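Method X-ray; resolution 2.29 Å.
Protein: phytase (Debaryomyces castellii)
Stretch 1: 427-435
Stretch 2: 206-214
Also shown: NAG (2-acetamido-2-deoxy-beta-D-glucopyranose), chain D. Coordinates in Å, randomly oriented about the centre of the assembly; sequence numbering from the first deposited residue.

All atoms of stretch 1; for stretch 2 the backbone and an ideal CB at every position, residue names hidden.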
# COMPACT_ATOMS: atom_id res chain seq x y z
N ASN A 427 23.45 36.21 22.25
CA ASN A 427 24.28 37.21 21.66
C ASN A 427 25.34 36.46 20.92
O ASN A 427 26.25 35.90 21.52
CB ASN A 427 24.91 38.10 22.75
CG ASN A 427 25.83 39.17 22.18
OD1 ASN A 427 26.22 39.14 20.99
ND2 ASN A 427 26.20 40.14 23.04
N TYR A 428 25.22 36.47 19.60
CA TYR A 428 26.15 35.76 18.77
C TYR A 428 27.60 36.19 18.96
O TYR A 428 28.46 35.35 19.25
CB TYR A 428 25.75 35.88 17.31
CG TYR A 428 26.56 34.99 16.41
CD1 TYR A 428 26.21 33.64 16.25
CD2 TYR A 428 27.68 35.48 15.74
CE1 TYR A 428 26.95 32.81 15.41
CE2 TYR A 428 28.43 34.67 14.91
CZ TYR A 428 28.06 33.32 14.75
OH TYR A 428 28.79 32.50 13.91
N VAL A 429 27.87 37.49 18.76
CA VAL A 429 29.22 38.05 18.82
C VAL A 429 29.87 37.66 20.13
O VAL A 429 30.94 37.04 20.15
CB VAL A 429 29.23 39.59 18.59
CG1 VAL A 429 30.59 40.20 18.91
CG2 VAL A 429 28.83 39.91 17.15
N GLU A 430 29.19 37.96 21.23
CA GLU A 430 29.79 37.71 22.53
C GLU A 430 29.88 36.24 22.92
O GLU A 430 30.92 35.78 23.40
CB GLU A 430 29.16 38.58 23.63
CG GLU A 430 29.56 40.06 23.52
CD GLU A 430 31.09 40.28 23.56
OE1 GLU A 430 31.72 40.04 24.63
OE2 GLU A 430 31.68 40.68 22.52
N GLN A 431 28.82 35.47 22.67
CA GLN A 431 28.85 34.06 23.05
C GLN A 431 29.77 33.25 22.15
O GLN A 431 30.45 32.34 22.62
CB GLN A 431 27.46 33.48 23.12
CG GLN A 431 26.67 33.94 24.33
CD GLN A 431 25.22 33.58 24.18
OE1 GLN A 431 24.78 32.50 24.62
NE2 GLN A 431 24.47 34.43 23.52
N CYS A 432 29.81 33.60 20.88
CA CYS A 432 30.61 32.91 19.89
C CYS A 432 32.06 33.36 19.81
O CYS A 432 32.90 32.60 19.34
CB CYS A 432 29.96 33.01 18.52
SG CYS A 432 28.44 32.04 18.48
N GLY A 433 32.34 34.59 20.26
CA GLY A 433 33.69 35.16 20.20
C GLY A 433 34.05 35.52 18.77
O GLY A 433 35.18 35.32 18.34
N ASN A 434 33.07 36.04 18.03
CA ASN A 434 33.28 36.36 16.63
C ASN A 434 32.69 37.73 16.34
O ASN A 434 31.48 37.94 16.51
CB ASN A 434 32.63 35.29 15.73
CG ASN A 434 33.00 35.44 14.24
OD1 ASN A 434 33.36 36.51 13.78
ND2 ASN A 434 32.87 34.36 13.49
N ASN A 435 33.55 38.64 15.89
CA ASN A 435 33.19 40.04 15.64
C ASN A 435 32.90 40.43 14.19
O ASN A 435 32.82 41.61 13.86
CB ASN A 435 34.27 40.97 16.18
CG ASN A 435 33.92 41.48 17.54
OD1 ASN A 435 33.01 42.33 17.69
ND2 ASN A 435 34.60 40.96 18.57
N UNK A 206 25.40 28.66 7.62
CA UNK A 206 26.13 27.76 8.51
C UNK A 206 26.77 28.58 9.64
O UNK A 206 27.98 28.58 9.77
CB UNK A 206 27.19 26.97 7.74
N UNK A 207 25.97 29.27 10.46
CA UNK A 207 26.52 30.15 11.50
C UNK A 207 27.39 29.44 12.55
O UNK A 207 28.19 30.09 13.25
CB UNK A 207 25.37 30.86 12.21
N UNK A 208 27.26 28.12 12.66
CA UNK A 208 28.14 27.40 13.58
C UNK A 208 29.61 27.55 13.17
O UNK A 208 30.48 27.40 14.02
CB UNK A 208 27.76 25.92 13.63
N UNK A 209 29.87 27.79 11.88
CA UNK A 209 31.22 27.89 11.35
C UNK A 209 31.99 29.09 11.95
O UNK A 209 33.19 28.98 12.25
CB UNK A 209 31.16 28.01 9.83
N UNK A 210 31.29 30.22 12.10
CA UNK A 210 31.85 31.40 12.72
C UNK A 210 31.70 31.42 14.23
O UNK A 210 32.06 32.39 14.87
CB UNK A 210 31.20 32.65 12.13
N UNK A 211 31.14 30.36 14.82
CA UNK A 211 31.04 30.35 16.26
C UNK A 211 32.23 29.65 16.86
O UNK A 211 32.30 28.43 16.82
CB UNK A 211 29.74 29.68 16.71
N UNK A 212 33.16 30.43 17.42
CA UNK A 212 34.45 29.90 17.88
C UNK A 212 34.36 29.15 19.18
O UNK A 212 35.11 28.21 19.39
CB UNK A 212 35.46 31.04 18.03
N UNK A 213 33.42 29.55 20.05
CA UNK A 213 33.22 28.86 21.34
C UNK A 213 32.35 27.62 21.29
O UNK A 213 32.15 26.96 22.30
CB UNK A 213 32.60 29.84 22.34
N UNK A 214 31.84 27.32 20.11
CA UNK A 214 31.00 26.15 19.92
C UNK A 214 31.90 24.94 19.75
O UNK A 214 32.71 24.87 18.83
CB UNK A 214 30.07 26.32 18.72
C1 NAG D . 36.18 37.21 11.55
C2 NAG D . 37.10 37.90 12.57
C3 NAG D . 38.57 37.46 12.52
C4 NAG D . 38.71 35.95 12.25
C5 NAG D . 37.86 35.63 11.01
C6 NAG D . 38.11 34.25 10.39
C7 NAG D . 36.57 40.15 13.33
C8 NAG D . 36.31 41.58 12.97
N2 NAG D . 37.07 39.34 12.38
O3 NAG D . 39.21 37.84 13.73
O4 NAG D . 40.06 35.56 12.08
O5 NAG D . 36.50 35.84 11.37
O6 NAG D . 37.84 33.20 11.29
O7 NAG D . 36.34 39.74 14.46

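Position 206 lies beyond the reach of stretch 1, with nothing of it within 5.5 Å of the ideal CB, so many side chains would fit. It is Thr206, whose OG1 donates to the side chain at 209 and so links 206 to 209.

At position 207 CA-to-CB points sideways, and the ideal CB is 4.1 Å from Tyr428 CE1. The phi of -61° admits proline, and a small or medium apolar residue could also pack against Tyr428 CE1. The backbone carbonyl matters more, because Tyr428 OH donates to the O of 207 at 2.6 Å whatever the side chain. The residue is Pro207, its CB 4.2 Å from Tyr428 CE1.

Positions 208 and 209 point away from stretch 1, which offers them no partner; polar or charged residues would be at ease. They are Arg208 and Asp209. Their side chains form a long salt bridge, Arg208 NH1 to Asp209 OD1 at 3.9 Å, of charges only; Asp209 OD2 accepts from Thr206 OG1 at 2.9 Å.

Position 210 is far more restrictive. Its CA-to-CB direction points toward stretch 1, and an ideal CB would lie 2.8 Å from Asn434 ND2 and 3.0 Å from Tyr428 OH, a clash with both. The phi/psi of -87/3 does not itself demand glycine; the crowding does. Gly210 is found here, and the absence of a side chain lets Asn434 ND2 approach its carbonyl O to 2.5 Å in a nearly straight hydrogen bond (165°).

The CA of 211 and the CA of Cys432, 4.5 Å apart, are the closest CA pair across the stretches. The ideal CB, set sideways, is only 3.2 Å from Cys432 SG, a tight fit that favours a small residue; alanine or serine might be considered, but a sulfur facing a sulfur makes cysteine the natural candidate. The residue is Cys211, chi1 t, with SG 2.7 Å from Cys432 SG. This separation is longer than a normal disulfide bond, though much shorter than an ordinary sulfur-sulfur contact.

Position 212 offers its N to Cys432 O (2.9 Å), a weak hydrogen bond at 129°. Its ideal CB is also close to that oxygen, at 3.3 Å, but CA-to-CB runs sideways, leaving room for a long side chain to pass along Gly433 and Asn434. An aromatic or a long aliphatic chain would suit. Phe212, chi1 m, brings its ring edge to Gly433 O, 3.0 Å from CD2, and on to the NAG, whose O6 is 3.3 Å from CZ.

At position 213 CA-to-CB points toward stretch 1, the ideal CB 3.3 Å from Gln431 O, and its N also donates to Cys432 O (3.2 Å). A carbonyl acceptor so near calls for a short donor: asparagine, serine or threonine. The residue is Asn213, whose ND2 donates to Gln431 O at 2.7 Å.

Position 214 has nothing of stretch 1 near its ideal CB, so many residues are possible. CA-to-CB runs sideways, and the ring of Tyr214 makes no contact with stretch 1.

Stretch 2, residues 206-214: TPRDGCFNY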
# COMPACT_ATOMS: atom_id res chain seq x y z
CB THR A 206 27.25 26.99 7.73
OG1 THR A 206 28.13 27.92 7.07
CG2 THR A 206 26.67 26.16 6.59
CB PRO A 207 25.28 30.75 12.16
CG PRO A 207 24.18 29.76 11.84
CD PRO A 207 24.49 29.27 10.45
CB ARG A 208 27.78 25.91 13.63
CG ARG A 208 28.12 25.18 12.36
CD ARG A 208 27.42 23.90 12.20
NE ARG A 208 27.18 23.64 10.78
CZ ARG A 208 27.94 22.85 10.03
NH1 ARG A 208 28.98 22.23 10.58
NH2 ARG A 208 27.64 22.69 8.74
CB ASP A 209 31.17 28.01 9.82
CG ASP A 209 30.79 26.70 9.13
OD1 ASP A 209 30.68 25.66 9.79
OD2 ASP A 209 30.58 26.62 7.92
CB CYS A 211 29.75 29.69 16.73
SG CYS A 211 29.70 29.68 18.54
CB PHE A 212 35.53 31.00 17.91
CG PHE A 212 35.75 31.65 16.56
CD1 PHE A 212 35.91 30.87 15.42
CD2 PHE A 212 35.74 33.04 16.42
CE1 PHE A 212 36.08 31.44 14.17
CE2 PHE A 212 35.91 33.63 15.16
CZ PHE A 212 36.08 32.83 14.04
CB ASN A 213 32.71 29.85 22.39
CG ASN A 213 33.66 31.02 22.58
OD1 ASN A 213 34.86 30.90 22.31
ND2 ASN A 213 33.13 32.16 23.01
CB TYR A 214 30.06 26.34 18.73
CG TYR A 214 29.37 25.07 18.26
CD1 TYR A 214 28.55 24.34 19.12
CD2 TYR A 214 29.55 24.61 16.94
CE1 TYR A 214 27.91 23.15 18.67
CE2 TYR A 214 28.93 23.44 16.49
CZ TYR A 214 28.11 22.72 17.37
OH TYR A 214 27.49 21.57 16.94
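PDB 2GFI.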